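Local coordinates for beta-mannosidase (Trichoderma harzianum, PDB 4CVU), which probably hydrolyses terminal beta-mannosidic linkages at the non-reducing ends of mannose-containing sugars, as a family 2 glycoside hydrolase, at residues Leu226-Lys238 with Ala250-Leu264. Numbering follows the deposited sequence.
Sequences LYSLNTDIDIFRK and APWVVNASLDFLGTL. With NAG (2-acetamido-2-deoxy-beta-D-glucopyranose), chain E; MAN (alpha-D-mannopyranose), chain B.
Leu226 lays its CD1 over the face of the Phe260 ring, 4.2 Å from the centroid, at the open end of an antiparallel beta hairpin in the immunoglobulin-like family 2 domain. Tyr227 and Leu261 exchange two backbone hydrogen bonds, and their side chains turn together onto strand 215-221. A classic beta bulge follows: Leu229 and Asn230 share Asp259, whose O takes the Leu229 N-H at 3.0 Å and whose N-H donates to Asn230 O. Small, polar Ser228 and Thr231 fit beside it, their hydroxyls sharing a water that donates to Asp259 O; Thr231 OG1 is also hydrogen-bonded to Ser342 OG. Apolar Ile233 packs against Ala256 on the sandwich side; on the glycan-bearing side, Asp234, hydrogen-bonded to His530 N and Ser531 OG, pairs with Asn255, whose ND2 carries the N-linked NAG; Ile235 meets Val254 on the sandwich side. Phe236 takes the crowded chi1 position (53°), and Val253 CB sits 3.7 Å above its ring plane, toward the rim. Arg237 bends at chi2 (-81°), setting CD over the six-membered ring of Trp252 (CH-pi, 4.0 Å to the centroid), with NE and the tilted guanidinium over the same face, while NH1 reaches Ala250 O in the guanidinium plane at 2.7 Å. Shortened to alanine, this position would probably leave Ala250 O without its NH1 donor and one indole face uncovered. Exposed Lys238 brushes Pro251 and Val253 with its aliphatic part, and its backbone N meets Pro251 O at 2.9 Å.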
loop_
_atom_site.group_PDB
_atom_site.type_symbol
_atom_site.label_atom_id
_atom_site.label_comp_id
_atom_site.label_asym_id
_atom_site.label_seq_id
_atom_site.Cartn_x
_atom_site.Cartn_y
_atom_site.Cartn_z
ATOM N N LEU A 226 -19.628 -25.044 42.772
ATOM C CA LEU A 226 -20.155 -25.221 41.428
ATOM C C LEU A 226 -19.487 -24.183 40.475
ATOM O O LEU A 226 -18.811 -23.267 40.929
ATOM C CB LEU A 226 -21.669 -25.034 41.431
ATOM C CG LEU A 226 -22.438 -25.896 42.444
ATOM C CD1 LEU A 226 -23.930 -25.648 42.299
ATOM C CD2 LEU A 226 -22.117 -27.367 42.256
ATOM N N TYR A 227 -19.690 -24.356 39.175
ATOM C CA TYR A 227 -19.209 -23.397 38.164
ATOM C C TYR A 227 -20.378 -22.704 37.453
ATOM O O TYR A 227 -21.302 -23.359 37.003
ATOM C CB TYR A 227 -18.329 -24.096 37.131
ATOM C CG TYR A 227 -17.996 -23.166 35.983
ATOM C CD1 TYR A 227 -17.045 -22.169 36.131
ATOM C CD2 TYR A 227 -18.682 -23.248 34.784
ATOM C CE1 TYR A 227 -16.760 -21.283 35.095
ATOM C CE2 TYR A 227 -18.421 -22.364 33.752
ATOM C CZ TYR A 227 -17.450 -21.395 33.901
ATOM O OH TYR A 227 -17.192 -20.528 32.847
ATOM N N SER A 228 -20.315 -21.388 37.332
ATOM C CA SER A 228 -21.402 -20.617 36.724
ATOM C C SER A 228 -21.267 -20.572 35.193
ATOM O O SER A 228 -20.266 -20.098 34.672
ATOM C CB SER A 228 -21.397 -19.191 37.267
ATOM O OG SER A 228 -22.356 -18.418 36.589
ATOM N N LEU A 229 -22.281 -21.063 34.486
ATOM C CA LEU A 229 -22.304 -21.007 33.022
ATOM C C LEU A 229 -22.883 -19.708 32.480
ATOM O O LEU A 229 -22.318 -19.103 31.567
ATOM C CB LEU A 229 -23.139 -22.162 32.454
ATOM C CG LEU A 229 -22.462 -23.526 32.476
ATOM C CD1 LEU A 229 -23.490 -24.631 32.357
ATOM C CD2 LEU A 229 -21.404 -23.634 31.383
ATOM N N ASN A 230 -24.017 -19.302 33.035
ATOM C CA ASN A 230 -24.850 -18.233 32.473
ATOM C C ASN A 230 -25.918 -17.840 33.526
ATOM O O ASN A 230 -26.380 -18.684 34.298
ATOM C CB ASN A 230 -25.541 -18.725 31.192
ATOM C CG ASN A 230 -26.205 -17.608 30.406
ATOM O OD1 ASN A 230 -25.872 -16.444 30.577
ATOM N ND2 ASN A 230 -27.124 -17.967 29.505
ATOM N N THR A 231 -26.322 -16.572 33.541
ATOM C CA THR A 231 -27.241 -16.061 34.573
ATOM C C THR A 231 -28.256 -15.087 33.970
ATOM O O THR A 231 -27.875 -14.075 33.377
ATOM C CB THR A 231 -26.447 -15.362 35.689
ATOM O OG1 THR A 231 -25.572 -16.310 36.343
ATOM C CG2 THR A 231 -27.385 -14.749 36.729
ATOM N N ASP A 232 -29.542 -15.415 34.104
ATOM C CA ASP A 232 -30.637 -14.566 33.629
ATOM C C ASP A 232 -31.156 -13.784 34.822
ATOM O O ASP A 232 -31.689 -14.388 35.776
ATOM C CB ASP A 232 -31.733 -15.429 32.996
ATOM C CG ASP A 232 -32.893 -14.596 32.395
ATOM O OD1 ASP A 232 -33.100 -13.413 32.791
ATOM O OD2 ASP A 232 -33.636 -15.168 31.543
ATOM N N ILE A 233 -30.977 -12.461 34.788
ATOM C CA ILE A 233 -31.595 -11.542 35.755
ATOM C C ILE A 233 -32.671 -10.785 35.006
ATOM O O ILE A 233 -32.392 -10.191 33.911
ATOM C CB ILE A 233 -30.612 -10.523 36.340
ATOM C CG1 ILE A 233 -29.359 -11.204 36.948
ATOM C CG2 ILE A 233 -31.300 -9.669 37.388
ATOM C CD1 ILE A 233 -29.644 -12.143 38.098
ATOM N N ASP A 234 -33.883 -10.834 35.534
ATOM C CA ASP A 234 -35.036 -10.179 34.908
ATOM C C ASP A 234 -35.640 -9.263 35.965
ATOM O O ASP A 234 -36.205 -9.739 36.961
ATOM C CB ASP A 234 -36.054 -11.210 34.425
ATOM C CG ASP A 234 -37.068 -10.637 33.436
ATOM O OD1 ASP A 234 -36.864 -9.526 32.854
ATOM O OD2 ASP A 234 -38.083 -11.309 33.224
ATOM N N ILE A 235 -35.428 -7.965 35.790
ATOM C CA ILE A 235 -36.005 -6.966 36.657
ATOM C C ILE A 235 -37.151 -6.312 35.904
ATOM O O ILE A 235 -36.951 -5.716 34.833
ATOM C CB ILE A 235 -34.987 -5.921 37.081
ATOM C CG1 ILE A 235 -33.847 -6.604 37.846
ATOM C CG2 ILE A 235 -35.666 -4.909 37.966
ATOM C CD1 ILE A 235 -32.720 -5.682 38.217
ATOM N N PHE A 236 -38.350 -6.474 36.440
ATOM C CA PHE A 236 -39.569 -5.976 35.802
ATOM C C PHE A 236 -40.543 -5.452 36.865
ATOM O O PHE A 236 -40.321 -5.642 38.059
ATOM C CB PHE A 236 -40.231 -7.071 34.959
ATOM C CG PHE A 236 -40.483 -8.349 35.699
ATOM C CD1 PHE A 236 -39.448 -9.254 35.947
ATOM C CD2 PHE A 236 -41.756 -8.653 36.155
ATOM C CE1 PHE A 236 -39.682 -10.419 36.624
ATOM C CE2 PHE A 236 -41.998 -9.821 36.850
ATOM C CZ PHE A 236 -40.955 -10.701 37.092
ATOM N N ARG A 237 -41.594 -4.769 36.416
ATOM C CA ARG A 237 -42.647 -4.320 37.315
ATOM C C ARG A 237 -43.581 -5.488 37.548
ATOM O O ARG A 237 -43.842 -6.299 36.646
ATOM C CB ARG A 237 -43.421 -3.138 36.709
ATOM C CG ARG A 237 -42.618 -1.842 36.538
ATOM C CD ARG A 237 -42.516 -1.064 37.834
ATOM N NE ARG A 237 -41.783 0.192 37.701
ATOM C CZ ARG A 237 -41.693 1.128 38.650
ATOM N NH1 ARG A 237 -42.310 0.969 39.820
ATOM N NH2 ARG A 237 -40.996 2.241 38.439
ATOM N N LYS A 238 -44.112 -5.575 38.754
ATOM C CA LYS A 238 -44.999 -6.666 39.064
ATOM C C LYS A 238 -46.214 -6.630 38.116
ATOM O O LYS A 238 -46.790 -5.577 37.857
ATOM C CB LYS A 238 -45.428 -6.597 40.523
ATOM C CG LYS A 238 -46.024 -7.893 41.021
ATOM C CD LYS A 238 -45.856 -8.068 42.524
ATOM C CE LYS A 238 -46.448 -9.404 42.965
ATOM N NZ LYS A 238 -45.858 -10.535 42.166
ATOM N N ALA A 250 -46.099 0.090 40.502
ATOM C CA ALA A 250 -46.015 -1.231 41.083
ATOM C C ALA A 250 -44.628 -1.568 41.603
ATOM O O ALA A 250 -43.650 -0.951 41.203
ATOM C CB ALA A 250 -46.461 -2.273 40.065
ATOM N N PRO A 251 -44.545 -2.548 42.514
ATOM C CA PRO A 251 -43.225 -2.968 43.012
ATOM C C PRO A 251 -42.337 -3.665 41.961
ATOM O O PRO A 251 -42.840 -4.236 40.990
ATOM C CB PRO A 251 -43.558 -3.928 44.172
ATOM C CG PRO A 251 -44.986 -4.313 43.985
ATOM C CD PRO A 251 -45.654 -3.211 43.224
ATOM N N TRP A 252 -41.031 -3.608 42.177
ATOM C CA TRP A 252 -40.075 -4.286 41.287
ATOM C C TRP A 252 -39.975 -5.754 41.678
ATOM O O TRP A 252 -39.977 -6.070 42.859
ATOM C CB TRP A 252 -38.695 -3.629 41.375
ATOM C CG TRP A 252 -38.635 -2.292 40.734
ATOM C CD1 TRP A 252 -38.609 -1.079 41.358
ATOM C CD2 TRP A 252 -38.584 -2.025 39.333
ATOM N NE1 TRP A 252 -38.545 -0.064 40.423
ATOM C CE2 TRP A 252 -38.541 -0.623 39.174
ATOM C CE3 TRP A 252 -38.582 -2.836 38.192
ATOM C CZ2 TRP A 252 -38.485 -0.017 37.920
ATOM C CZ3 TRP A 252 -38.531 -2.229 36.949
ATOM C CH2 TRP A 252 -38.486 -0.839 36.819
ATOM N N VAL A 253 -39.937 -6.650 40.698
ATOM C CA VAL A 253 -39.603 -8.037 40.957
ATOM C C VAL A 253 -38.236 -8.278 40.340
ATOM O O VAL A 253 -38.019 -7.943 39.164
ATOM C CB VAL A 253 -40.613 -9.022 40.353
ATOM C CG1 VAL A 253 -40.222 -10.462 40.692
ATOM C CG2 VAL A 253 -42.024 -8.728 40.839
ATOM N N VAL A 254 -37.311 -8.785 41.147
ATOM C CA VAL A 254 -36.003 -9.225 40.698
ATOM C C VAL A 254 -35.993 -10.748 40.645
ATOM O O VAL A 254 -36.094 -11.396 41.667
ATOM C CB VAL A 254 -34.911 -8.753 41.656
ATOM C CG1 VAL A 254 -33.531 -9.237 41.205
ATOM C CG2 VAL A 254 -34.941 -7.230 41.787
ATOM N N ASN A 255 -35.897 -11.312 39.444
ATOM C CA ASN A 255 -35.856 -12.742 39.247
ATOM C C ASN A 255 -34.461 -13.178 38.808
ATOM O O ASN A 255 -33.899 -12.588 37.903
ATOM C CB ASN A 255 -36.883 -13.130 38.183
ATOM C CG ASN A 255 -37.131 -14.626 38.111
ATOM O OD1 ASN A 255 -36.842 -15.376 39.044
ATOM N ND2 ASN A 255 -37.684 -15.059 36.984
ATOM N N ALA A 256 -33.911 -14.199 39.444
ATOM C CA ALA A 256 -32.557 -14.627 39.180
ATOM C C ALA A 256 -32.550 -16.105 38.899
ATOM O O ALA A 256 -32.905 -16.883 39.745
ATOM C CB ALA A 256 -31.661 -14.322 40.363
ATOM N N SER A 257 -32.124 -16.489 37.701
ATOM C CA SER A 257 -32.066 -17.877 37.281
ATOM C C SER A 257 -30.631 -18.194 36.834
ATOM O O SER A 257 -30.079 -17.544 35.914
ATOM C CB SER A 257 -33.081 -18.117 36.157
ATOM O OG SER A 257 -33.151 -19.488 35.826
ATOM N N LEU A 258 -30.013 -19.163 37.491
ATOM C CA LEU A 258 -28.580 -19.441 37.287
ATOM C C LEU A 258 -28.317 -20.818 36.676
ATOM O O LEU A 258 -28.752 -21.828 37.242
ATOM C CB LEU A 258 -27.855 -19.378 38.625
ATOM C CG LEU A 258 -27.448 -18.004 39.168
ATOM C CD1 LEU A 258 -28.626 -17.191 39.673
ATOM C CD2 LEU A 258 -26.435 -18.216 40.302
ATOM N N ASP A 259 -27.587 -20.853 35.554
ATOM C CA ASP A 259 -27.120 -22.097 34.946
ATOM C C ASP A 259 -25.721 -22.438 35.484
ATOM O O ASP A 259 -24.934 -21.538 35.747
ATOM C CB ASP A 259 -27.084 -21.979 33.415
ATOM C CG ASP A 259 -28.445 -21.616 32.827
ATOM O OD1 ASP A 259 -29.449 -22.118 33.349
ATOM O OD2 ASP A 259 -28.513 -20.810 31.858
ATOM N N PHE A 260 -25.422 -23.730 35.648
ATOM C CA PHE A 260 -24.167 -24.159 36.293
ATOM C C PHE A 260 -23.728 -25.586 35.913
ATOM O O PHE A 260 -24.480 -26.340 35.306
ATOM C CB PHE A 260 -24.304 -24.036 37.822
ATOM C CG PHE A 260 -25.438 -24.867 38.407
ATOM C CD1 PHE A 260 -25.249 -26.198 38.751
ATOM C CD2 PHE A 260 -26.704 -24.319 38.576
ATOM C CE1 PHE A 260 -26.306 -26.971 39.257
ATOM C CE2 PHE A 260 -27.756 -25.081 39.072
ATOM C CZ PHE A 260 -27.566 -26.407 39.413
ATOM N N LEU A 261 -22.483 -25.913 36.236
ATOM C CA LEU A 261 -22.005 -27.290 36.323
ATOM C C LEU A 261 -21.511 -27.518 37.790
ATOM O O LEU A 261 -21.110 -26.564 38.415
ATOM C CB LEU A 261 -20.847 -27.499 35.336
ATOM C CG LEU A 261 -21.030 -27.088 33.869
ATOM C CD1 LEU A 261 -19.687 -26.919 33.169
ATOM C CD2 LEU A 261 -21.903 -28.058 33.087
ATOM N N GLY A 262 -21.564 -28.703 38.408
ATOM C CA GLY A 262 -22.376 -29.860 38.075
ATOM C C GLY A 262 -23.499 -30.123 39.107
ATOM O O GLY A 262 -24.678 -29.908 38.803
ATOM N N THR A 263 -23.174 -30.587 40.320
ATOM C CA THR A 263 -24.231 -31.149 41.229
ATOM C C THR A 263 -24.697 -30.241 42.388
ATOM O O THR A 263 -23.981 -30.051 43.367
ATOM C CB THR A 263 -23.805 -32.498 41.844
ATOM O OG1 THR A 263 -23.352 -33.384 40.819
ATOM C CG2 THR A 263 -24.972 -33.149 42.569
ATOM N N LEU A 264 -25.905 -29.697 42.275
ATOM C CA LEU A 264 -26.492 -28.875 43.331
ATOM C C LEU A 264 -27.424 -29.752 44.183
ATOM O O LEU A 264 -28.411 -30.282 43.657
ATOM C CB LEU A 264 -27.316 -27.712 42.756
ATOM C CG LEU A 264 -28.078 -26.822 43.759
ATOM C CD1 LEU A 264 -27.132 -26.198 44.773
ATOM C CD2 LEU A 264 -28.900 -25.740 43.075
HETATM C C1 NAG E . -37.983 -16.441 36.676
HETATM C C2 NAG E . -39.476 -16.758 36.609
HETATM C C3 NAG E . -39.670 -18.220 36.265
HETATM C C4 NAG E . -38.955 -18.546 34.939
HETATM C C5 NAG E . -37.501 -18.086 35.024
HETATM C C6 NAG E . -36.704 -18.189 33.727
HETATM C C7 NAG E . -40.917 -15.391 38.041
HETATM C C8 NAG E . -41.451 -15.156 39.426
HETATM N N2 NAG E . -40.085 -16.412 37.889
HETATM O O3 NAG E . -41.051 -18.455 36.150
HETATM O O4 NAG E . -38.980 -19.940 34.701
HETATM O O5 NAG E . -37.424 -16.741 35.420
HETATM O O6 NAG E . -35.349 -17.910 34.041
HETATM O O7 NAG E . -41.268 -14.653 37.125
HETATM C C1 MAN B . -33.277 -25.617 29.036
HETATM C C2 MAN B . -32.353 -26.758 29.399
HETATM C C3 MAN B . -32.267 -26.870 30.915
HETATM C C4 MAN B . -31.964 -25.502 31.556
HETATM C C5 MAN B . -32.810 -24.379 30.979
HETATM C C6 MAN B . -32.351 -23.018 31.488
HETATM O O2 MAN B . -31.051 -26.494 28.890
HETATM O O3 MAN B . -31.229 -27.772 31.247
HETATM O O4 MAN B . -32.244 -25.523 32.942
HETATM O O5 MAN B . -32.787 -24.403 29.593
HETATM O O6 MAN B . -30.993 -22.764 31.206
HETATM O O HOH W 1 -24.783 -19.163 36.896
HETATM O O HOH W 2 -27.579 -20.824 29.323
HETATM O O HOH W 3 -38.214 -13.840 34.263
#